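Local coordinates for kelch domain-containing protein (Colletotrichum graminicola M1.001, PDB 5C92) that probably oxidises alcohols at a mononuclear copper centre, as a galactose oxidase-like member of the copper radical oxidases, at residues 183-188 against 450-455; 330-335 against 346-351; 386-391 against 404-409. All coordinates share one frame; numbering follows the deposited sequence.

The three contacts lie in three parts of a beta-propeller joined to a C-terminal E-set domain. Along the chain, contact 1 opens first and closes last: its first segment turns at the end of a blade hairpin, its second belongs to the E-set domain, and contacts 2 and 3 lie in series inside that loop. Contact 2 lies within the propeller, but its His335 binds the copper with Tyr120 of the propeller and His423 of the E-set domain, so it concerns both. Contact 3 pairs two E-set strands. Centres are about 32 Å (1 and 2), 29 Å (1 and 3) and 35 Å (2 and 3) apart. Contact 1 is one of the places where the two domains meet, far from the metal site.

Contact 1 of 3, residues 183-188 against 450-455; sequences SWKNGS and PNDYGV. With NAG (2-acetamido-2-deoxy-beta-D-glucopyranose), chain C.
A joint between a propeller blade and the E-set domain is made here by Trp184 and Lys185, which lie against the turn 452-455. The CA atoms of Lys185 and Gly454 stand only 3.9 Å apart, an approach that the missing side chain of Gly454 permits. The carbonyl O of Gly454 meets the six-membered ring of Trp184 obliquely, 3.4 Å from CE3. Farther along the same ring, CZ3 packs on the methyl CG2 of Val455, the two side chains lying side by side. Residues 183-188 form the hairpin connection between strands 181-183 and 188-191 of a four-stranded blade, where Lys185 O accepts from both Ser188 N and Ser188 OG, the hydroxyl at 2.7 Å and on a lone pair in the carbonyl plane. Asn186, at the tip of this turn, carries an N-linked GlcNAc (Asn186 ND2 to NAG C1, 1.4 Å), and its side chain does not touch 450-455. In 450-455, Asp452 makes an Asx turn: its OD1 takes the N-H of Gly454 at 2.9 Å, on the anti side and 32° out of the carboxylate plane. The extended Lys185 chain crosses the Asp452 side chain at about a right angle, with CG, CD and CE all passing OD2, and NZ stops 4.8 Å from OD2, too far for a salt bridge. Arg430 bridges both turns, bonding Ser183 O through NH2 and Val455 O through NH1.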
loop_
_atom_site.group_PDB
_atom_site.type_symbol
_atom_site.label_atom_id
_atom_site.label_comp_id
_atom_site.label_asym_id
_atom_site.label_seq_id
_atom_site.Cartn_x
_atom_site.Cartn_y
_atom_site.Cartn_z
ATOM N N SER A 183 -10.962 -1.992 3.140
ATOM C CA SER A 183 -12.293 -1.591 2.734
ATOM C C SER A 183 -13.036 -2.726 2.038
ATOM O O SER A 183 -12.483 -3.536 1.247
ATOM C CB SER A 183 -12.173 -0.357 1.830
ATOM O OG SER A 183 -11.831 0.750 2.612
ATOM N N TRP A 184 -14.311 -2.857 2.367
ATOM C CA TRP A 184 -15.074 -3.923 1.734
ATOM C C TRP A 184 -16.526 -3.443 1.443
ATOM O O TRP A 184 -16.777 -2.213 1.336
ATOM C CB TRP A 184 -14.947 -5.182 2.604
ATOM C CG TRP A 184 -15.396 -6.498 2.035
ATOM C CD1 TRP A 184 -16.331 -7.356 2.605
ATOM C CD2 TRP A 184 -14.880 -7.194 0.884
ATOM N NE1 TRP A 184 -16.409 -8.517 1.872
ATOM C CE2 TRP A 184 -15.584 -8.431 0.789
ATOM C CE3 TRP A 184 -13.939 -6.885 -0.093
ATOM C CZ2 TRP A 184 -15.376 -9.338 -0.230
ATOM C CZ3 TRP A 184 -13.739 -7.788 -1.108
ATOM C CH2 TRP A 184 -14.440 -9.019 -1.160
ATOM N N LYS A 185 -17.441 -4.402 1.267
ATOM C CA LYS A 185 -18.774 -4.150 0.700
ATOM C C LYS A 185 -19.578 -3.198 1.581
ATOM O O LYS A 185 -19.381 -3.113 2.809
ATOM C CB LYS A 185 -19.544 -5.465 0.492
ATOM C CG LYS A 185 -18.946 -6.440 -0.501
ATOM C CD LYS A 185 -19.643 -7.799 -0.519
ATOM C CE LYS A 185 -19.138 -8.655 -1.678
ATOM N NZ LYS A 185 -19.227 -10.099 -1.330
ATOM N N ASN A 186 -20.376 -2.357 0.931
ATOM C CA ASN A 186 -21.344 -1.531 1.639
ATOM C C ASN A 186 -20.713 -0.660 2.733
ATOM O O ASN A 186 -21.257 -0.510 3.826
ATOM C CB ASN A 186 -22.434 -2.477 2.193
ATOM C CG ASN A 186 -23.663 -1.743 2.714
ATOM O OD1 ASN A 186 -23.992 -0.646 2.278
ATOM N ND2 ASN A 186 -24.340 -2.363 3.661
ATOM N N GLY A 187 -19.582 -0.017 2.432
ATOM C CA GLY A 187 -18.964 0.923 3.394
ATOM C C GLY A 187 -18.277 0.298 4.619
ATOM O O GLY A 187 -17.948 0.992 5.581
ATOM N N SER A 188 -18.072 -1.008 4.584
ATOM C CA SER A 188 -17.478 -1.731 5.694
ATOM C C SER A 188 -15.949 -1.626 5.562
ATOM O O SER A 188 -15.433 -1.432 4.430
ATOM C CB SER A 188 -17.898 -3.192 5.660
ATOM O OG SER A 188 -17.439 -3.856 4.483
ATOM N N PRO A 450 -15.650 -5.293 -11.560
ATOM C CA PRO A 450 -16.566 -5.926 -10.656
ATOM C C PRO A 450 -17.694 -4.997 -10.326
ATOM O O PRO A 450 -17.518 -3.791 -10.274
ATOM C CB PRO A 450 -15.702 -6.175 -9.425
ATOM C CG PRO A 450 -14.367 -6.489 -10.000
ATOM C CD PRO A 450 -14.250 -5.636 -11.243
ATOM N N ASN A 451 -18.832 -5.594 -10.027
ATOM C CA ASN A 451 -20.056 -4.899 -9.858
ATOM C C ASN A 451 -20.183 -4.273 -8.500
ATOM O O ASN A 451 -21.049 -3.447 -8.294
ATOM C CB ASN A 451 -21.234 -5.868 -10.073
ATOM C CG ASN A 451 -22.450 -5.172 -10.654
ATOM O OD1 ASN A 451 -22.458 -3.951 -10.865
ATOM N ND2 ASN A 451 -23.496 -5.932 -10.877
ATOM N N ASP A 452 -19.307 -4.635 -7.579
ATOM C CA ASP A 452 -19.351 -4.108 -6.222
ATOM C C ASP A 452 -18.209 -3.109 -5.980
ATOM O O ASP A 452 -17.033 -3.459 -6.141
ATOM C CB ASP A 452 -19.217 -5.284 -5.252
ATOM C CG ASP A 452 -19.769 -4.982 -3.895
ATOM O OD1 ASP A 452 -19.560 -3.855 -3.387
ATOM O OD2 ASP A 452 -20.455 -5.871 -3.349
ATOM N N TYR A 453 -18.547 -1.950 -5.432
ATOM C CA TYR A 453 -17.572 -0.912 -5.142
ATOM C C TYR A 453 -16.746 -1.257 -3.900
ATOM O O TYR A 453 -15.855 -0.489 -3.500
ATOM C CB TYR A 453 -18.270 0.417 -4.866
ATOM C CG TYR A 453 -18.639 1.180 -6.111
ATOM C CD1 TYR A 453 -17.663 1.566 -7.023
ATOM C CD2 TYR A 453 -19.976 1.487 -6.405
ATOM C CE1 TYR A 453 -17.982 2.274 -8.183
ATOM C CE2 TYR A 453 -20.308 2.210 -7.560
ATOM C CZ TYR A 453 -19.304 2.590 -8.446
ATOM O OH TYR A 453 -19.607 3.264 -9.608
ATOM N N GLY A 454 -17.159 -2.322 -3.212
ATOM C CA GLY A 454 -16.423 -2.847 -2.097
ATOM C C GLY A 454 -15.278 -3.706 -2.575
ATOM O O GLY A 454 -14.399 -4.034 -1.812
ATOM N N VAL A 455 -15.386 -4.192 -3.792
ATOM C CA VAL A 455 -14.330 -4.954 -4.427
ATOM C C VAL A 455 -13.455 -3.947 -5.195
ATOM O O VAL A 455 -12.269 -3.784 -4.870
ATOM C CB VAL A 455 -14.919 -6.053 -5.327
ATOM C CG1 VAL A 455 -13.858 -6.716 -6.184
ATOM C CG2 VAL A 455 -15.658 -7.099 -4.457
HETATM C C1 NAG C . -25.499 -1.800 4.274
HETATM C C2 NAG C . -26.571 -2.868 4.064
HETATM C C3 NAG C . -27.800 -2.541 4.927
HETATM C C4 NAG C . -27.508 -1.955 6.313
HETATM C C5 NAG C . -26.317 -1.019 6.373
HETATM C C6 NAG C . -25.926 -0.790 7.834
HETATM C C7 NAG C . -26.766 -3.974 1.837
HETATM C C8 NAG C . -27.104 -3.788 0.379
HETATM N N2 NAG C . -26.875 -2.897 2.627
HETATM O O3 NAG C . -28.522 -3.743 5.178
HETATM O O4 NAG C . -28.618 -1.201 6.797
HETATM O O5 NAG C . -25.235 -1.615 5.661
HETATM O O6 NAG C . -25.408 0.530 8.010
HETATM O O7 NAG C . -26.427 -5.067 2.253
#

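Contact 2 of 3, residues 330-335 against 346-351; sequences VPRNYH and IWSGGG. With CU1 (copper (I) ion), chain D.
The guanidinium of Arg332 is gripped through all three of its nitrogens. NH1 donates to Gly350 O at 3.0 Å with an N-H...O angle of 154°, on a lone pair and in the guanidinium plane. NE donates to a water 3.0 Å away that also bonds Ser348 OG, and NH2 forms a salt bridge with Asp364, holding the flat group in place. The bend at chi2 (-64°) turns the guanidinium back over the strand, so that one face meets Gly349 CA while the other is covered by Val330 CG1. A second direct bond runs from Gly351 N to His335 O at 2.9 Å; with an angle of 135° and the donor above the carbonyl plane, it is bent and does not use a lone pair. A CA-H...O contact from Gly351 CA to Tyr334 O accompanies it. The accepting carbonyl belongs to His335, whose NE2 binds copper at 2.2 Å, together with Tyr120 and His423, while ND1 is bonded to Gly352 O. In the propeller, 330-335 is the crossing from strand 321-324 of one blade to strand 336-340 of the next, and it passes beside the Gly349-Gly351 end of strand 346-350, which is flanked by 336-340 and 364-369.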
loop_
_atom_site.group_PDB
_atom_site.type_symbol
_atom_site.label_atom_id
_atom_site.label_comp_id
_atom_site.label_asym_id
_atom_site.label_seq_id
_atom_site.Cartn_x
_atom_site.Cartn_y
_atom_site.Cartn_z
ATOM N N VAL A 330 21.736 -3.444 1.618
ATOM C CA VAL A 330 21.407 -2.470 2.667
ATOM C C VAL A 330 20.203 -2.975 3.455
ATOM O O VAL A 330 19.234 -3.309 2.850
ATOM C CB VAL A 330 21.090 -1.108 2.000
ATOM C CG1 VAL A 330 20.604 -0.074 3.022
ATOM C CG2 VAL A 330 22.346 -0.587 1.285
ATOM N N PRO A 331 20.184 -2.826 4.793
ATOM C CA PRO A 331 18.968 -3.193 5.543
ATOM C C PRO A 331 17.784 -2.311 5.160
ATOM O O PRO A 331 17.955 -1.110 4.971
ATOM C CB PRO A 331 19.353 -2.918 7.015
ATOM C CG PRO A 331 20.853 -3.076 7.021
ATOM C CD PRO A 331 21.265 -2.424 5.701
ATOM N N ARG A 332 16.585 -2.866 5.237
ATOM C CA ARG A 332 15.384 -2.149 4.926
ATOM C C ARG A 332 14.474 -2.426 6.085
ATOM O O ARG A 332 13.562 -3.298 6.028
ATOM C CB ARG A 332 14.776 -2.587 3.579
ATOM C CG ARG A 332 15.642 -2.391 2.328
ATOM C CD ARG A 332 15.928 -0.917 2.039
ATOM N NE ARG A 332 16.828 -0.795 0.898
ATOM C CZ ARG A 332 17.643 0.243 0.679
ATOM N NH1 ARG A 332 17.639 1.302 1.509
ATOM N NH2 ARG A 332 18.448 0.233 -0.387
ATOM N N ASN A 333 14.766 -1.721 7.180
ATOM C CA ASN A 333 14.093 -1.998 8.456
ATOM C C ASN A 333 13.033 -0.889 8.731
ATOM O O ASN A 333 12.266 -0.540 7.849
ATOM C CB ASN A 333 15.078 -2.164 9.617
ATOM C CG ASN A 333 16.013 -3.371 9.481
ATOM O OD1 ASN A 333 17.010 -3.433 10.200
ATOM N ND2 ASN A 333 15.701 -4.324 8.633
ATOM N N TYR A 334 13.010 -0.325 9.931
ATOM C CA TYR A 334 12.052 0.717 10.245
ATOM C C TYR A 334 12.173 1.846 9.238
ATOM O O TYR A 334 13.273 2.302 8.974
ATOM C CB TYR A 334 12.303 1.311 11.636
ATOM C CG TYR A 334 11.179 2.134 12.161
ATOM C CD1 TYR A 334 9.879 1.616 12.216
ATOM C CD2 TYR A 334 11.385 3.405 12.666
ATOM C CE1 TYR A 334 8.830 2.355 12.734
ATOM C CE2 TYR A 334 10.314 4.142 13.233
ATOM C CZ TYR A 334 9.061 3.588 13.285
ATOM O OH TYR A 334 8.010 4.265 13.822
ATOM N N HIS A 335 11.034 2.397 8.863
ATOM C CA HIS A 335 10.942 3.486 7.854
ATOM C C HIS A 335 11.361 3.153 6.394
ATOM O O HIS A 335 11.682 4.068 5.615
ATOM C CB HIS A 335 11.753 4.685 8.335
ATOM C CG HIS A 335 11.112 5.441 9.433
ATOM N ND1 HIS A 335 11.811 6.338 10.201
ATOM C CD2 HIS A 335 9.840 5.455 9.891
ATOM C CE1 HIS A 335 11.006 6.852 11.112
ATOM N NE2 HIS A 335 9.801 6.360 10.922
ATOM N N ILE A 346 9.397 -3.166 -8.962
ATOM C CA ILE A 346 9.048 -2.862 -7.585
ATOM C C ILE A 346 10.153 -2.069 -6.893
ATOM O O ILE A 346 11.290 -2.492 -6.792
ATOM C CB ILE A 346 8.733 -4.099 -6.719
ATOM C CG1 ILE A 346 7.665 -4.996 -7.353
ATOM C CG2 ILE A 346 8.227 -3.647 -5.349
ATOM C CD1 ILE A 346 7.435 -6.316 -6.596
ATOM N N TRP A 347 9.765 -0.882 -6.461
ATOM C CA TRP A 347 10.611 -0.020 -5.663
ATOM C C TRP A 347 10.838 -0.669 -4.315
ATOM O O TRP A 347 9.876 -1.119 -3.692
ATOM C CB TRP A 347 9.943 1.328 -5.454
ATOM C CG TRP A 347 10.464 2.113 -4.270
ATOM C CD1 TRP A 347 9.822 2.322 -3.080
ATOM C CD2 TRP A 347 11.731 2.723 -4.143
ATOM N NE1 TRP A 347 10.588 3.069 -2.247
ATOM C CE2 TRP A 347 11.778 3.326 -2.878
ATOM C CE3 TRP A 347 12.800 2.912 -5.007
ATOM C CZ2 TRP A 347 12.867 4.049 -2.451
ATOM C CZ3 TRP A 347 13.897 3.608 -4.559
ATOM C CH2 TRP A 347 13.931 4.152 -3.307
ATOM N N SER A 348 12.086 -0.613 -3.847
ATOM C CA SER A 348 12.412 -0.912 -2.440
ATOM C C SER A 348 13.484 0.078 -1.984
ATOM O O SER A 348 14.546 0.162 -2.595
ATOM C CB SER A 348 12.923 -2.370 -2.347
ATOM O OG SER A 348 13.472 -2.657 -1.086
ATOM N N GLY A 349 13.279 0.751 -0.860
ATOM C CA GLY A 349 14.330 1.571 -0.354
ATOM C C GLY A 349 14.025 2.189 0.978
ATOM O O GLY A 349 13.046 1.829 1.656
ATOM N N GLY A 350 14.847 3.167 1.344
ATOM C CA GLY A 350 14.593 3.907 2.536
ATOM C C GLY A 350 15.080 3.196 3.775
ATOM O O GLY A 350 15.845 2.224 3.704
ATOM N N GLY A 351 14.499 3.594 4.897
ATOM C CA GLY A 351 15.000 3.223 6.198
ATOM C C GLY A 351 15.694 4.374 6.934
ATOM O O GLY A 351 16.411 5.170 6.326
HETATM CU CU CU1 D . 8.028 6.583 12.217
HETATM O O HOH W 1 16.196 -3.070 -0.963
#

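Contact 3 of 3, residues 386-391 against 404-409; sequences VIQSLS and TMQDAG
Gln388 reaches across the strand pair to Thr404 and Gln406, and every atom from its CB outward has a neighbour there. CB lies 3.3 Å from Thr404 O. CG, placed beside the backbone N by a chi1 of -53°, comes close to Gln406 N; CD lies 3.5 Å from Gln406 CA. At the tip, OE1 meets the methylene CB of Gln406 at 3.5 Å, whereas NE2 lies more loosely near Gln406 CA and the methyl CG2 of Thr404. The two glutamine side chains cross at about a right angle, their amide planes 87° apart, and the amide of Gln406 instead donates through NE2 to Asp407 OD1, which uses its syn lone pair. Gln388 sits in a classic beta bulge: Gln388 and Ser389 both face Thr404, whose carbonyl O accepts from Gln388 N at 2.7 Å and weakly from Ser389 N at 3.4 Å. Thr404 N returns a bond to Ser389 O at 3.0 Å within the bulge, and beyond it Gln406 N bonds Val386 O at 2.9 Å. On the sheet face carrying Ile387 and Met405, CG1 of Ile387 touches the sulfur SD of Met405 at 3.6 Å, and Met405 also packs on Ala465 of strand 459-466 inside the same domain. The pairing of 387-390 with 400-405 thus rests on backbone hydrogen bonds, while the side chains add mainly van der Waals contact.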
loop_
_atom_site.group_PDB
_atom_site.type_symbol
_atom_site.label_atom_id
_atom_site.label_comp_id
_atom_site.label_asym_id
_atom_site.label_seq_id
_atom_site.Cartn_x
_atom_site.Cartn_y
_atom_site.Cartn_z
ATOM N N VAL A 386 1.694 -4.869 -25.367
ATOM C CA VAL A 386 1.381 -3.439 -25.291
ATOM C C VAL A 386 -0.109 -3.234 -25.362
ATOM O O VAL A 386 -0.750 -3.688 -26.293
ATOM C CB VAL A 386 2.025 -2.618 -26.442
ATOM C CG1 VAL A 386 1.431 -1.215 -26.473
ATOM C CG2 VAL A 386 3.557 -2.556 -26.326
ATOM N N ILE A 387 -0.653 -2.481 -24.417
ATOM C CA ILE A 387 -1.989 -1.950 -24.579
ATOM C C ILE A 387 -1.924 -0.648 -25.403
ATOM O O ILE A 387 -1.254 0.308 -25.019
ATOM C CB ILE A 387 -2.660 -1.686 -23.230
ATOM C CG1 ILE A 387 -2.704 -2.977 -22.411
ATOM C CG2 ILE A 387 -4.047 -1.087 -23.438
ATOM C CD1 ILE A 387 -3.023 -2.744 -20.951
ATOM N N GLN A 388 -2.616 -0.628 -26.547
ATOM C CA GLN A 388 -2.657 0.569 -27.388
ATOM C C GLN A 388 -3.632 1.574 -26.836
ATOM O O GLN A 388 -3.318 2.774 -26.792
ATOM C CB GLN A 388 -3.040 0.224 -28.802
ATOM C CG GLN A 388 -2.140 -0.861 -29.343
ATOM C CD GLN A 388 -2.001 -0.796 -30.842
ATOM O OE1 GLN A 388 -0.886 -0.722 -31.367
ATOM N NE2 GLN A 388 -3.132 -0.858 -31.544
ATOM N N SER A 389 -4.787 1.076 -26.392
ATOM C CA SER A 389 -5.877 1.944 -26.010
ATOM C C SER A 389 -6.794 1.218 -25.039
ATOM O O SER A 389 -6.938 0.000 -25.058
ATOM C CB SER A 389 -6.691 2.376 -27.267
ATOM O OG SER A 389 -7.649 1.366 -27.646
ATOM N N LEU A 390 -7.493 2.021 -24.262
ATOM C CA LEU A 390 -8.696 1.590 -23.637
ATOM C C LEU A 390 -9.916 2.322 -24.253
ATOM O O LEU A 390 -9.855 3.537 -24.499
ATOM C CB LEU A 390 -8.576 1.859 -22.123
ATOM C CG LEU A 390 -7.396 1.211 -21.369
ATOM C CD1 LEU A 390 -7.460 1.574 -19.891
ATOM C CD2 LEU A 390 -7.406 -0.295 -21.550
ATOM N N SER A 391 -11.038 1.603 -24.355
ATOM C CA SER A 391 -12.295 2.174 -24.812
ATOM C C SER A 391 -12.707 3.355 -23.917
ATOM O O SER A 391 -13.117 4.439 -24.426
ATOM C CB SER A 391 -13.401 1.116 -24.789
ATOM O OG SER A 391 -14.213 1.159 -23.590
ATOM N N THR A 404 -7.450 -2.718 -26.205
ATOM C CA THR A 404 -6.918 -3.029 -27.508
ATOM C C THR A 404 -5.412 -3.218 -27.441
ATOM O O THR A 404 -4.654 -2.251 -27.237
ATOM C CB THR A 404 -7.329 -1.957 -28.532
ATOM O OG1 THR A 404 -8.758 -1.988 -28.639
ATOM C CG2 THR A 404 -6.691 -2.234 -29.900
ATOM N N MET A 405 -5.022 -4.484 -27.611
ATOM C CA MET A 405 -3.630 -4.911 -27.677
ATOM C C MET A 405 -2.995 -4.632 -29.034
ATOM O O MET A 405 -3.626 -4.797 -30.074
ATOM C CB MET A 405 -3.553 -6.419 -27.382
ATOM C CG MET A 405 -4.063 -6.810 -25.990
ATOM S SD MET A 405 -3.416 -5.785 -24.612
ATOM C CE MET A 405 -1.668 -6.172 -24.708
ATOM N N GLN A 406 -1.718 -4.278 -29.004
ATOM C CA GLN A 406 -0.893 -4.080 -30.196
ATOM C C GLN A 406 -0.686 -5.391 -30.986
ATOM O O GLN A 406 -0.662 -5.365 -32.212
ATOM C CB GLN A 406 0.458 -3.485 -29.773
ATOM C CG GLN A 406 1.507 -3.300 -30.855
ATOM C CD GLN A 406 2.897 -3.044 -30.274
ATOM O OE1 GLN A 406 3.273 -1.909 -29.988
ATOM N NE2 GLN A 406 3.657 -4.109 -30.084
ATOM N N ASP A 407 -0.556 -6.518 -30.295
ATOM C CA ASP A 407 -0.267 -7.803 -30.964
ATOM C C ASP A 407 -1.325 -8.824 -30.625
ATOM O O ASP A 407 -1.782 -8.901 -29.476
ATOM C CB ASP A 407 1.098 -8.337 -30.545
ATOM C CG ASP A 407 2.081 -7.235 -30.303
ATOM O OD1 ASP A 407 2.631 -6.726 -31.290
ATOM O OD2 ASP A 407 2.254 -6.828 -29.125
ATOM N N ALA A 408 -1.735 -9.599 -31.627
ATOM C CA ALA A 408 -2.773 -10.627 -31.465
ATOM C C ALA A 408 -2.250 -11.820 -30.674
ATOM O O ALA A 408 -1.108 -12.214 -30.861
ATOM C CB ALA A 408 -3.281 -11.093 -32.826
ATOM N N GLY A 409 -3.087 -12.385 -29.798
ATOM C CA GLY A 409 -2.660 -13.507 -28.938
ATOM C C GLY A 409 -3.606 -13.832 -27.778
ATOM O O GLY A 409 -4.685 -13.226 -27.651
#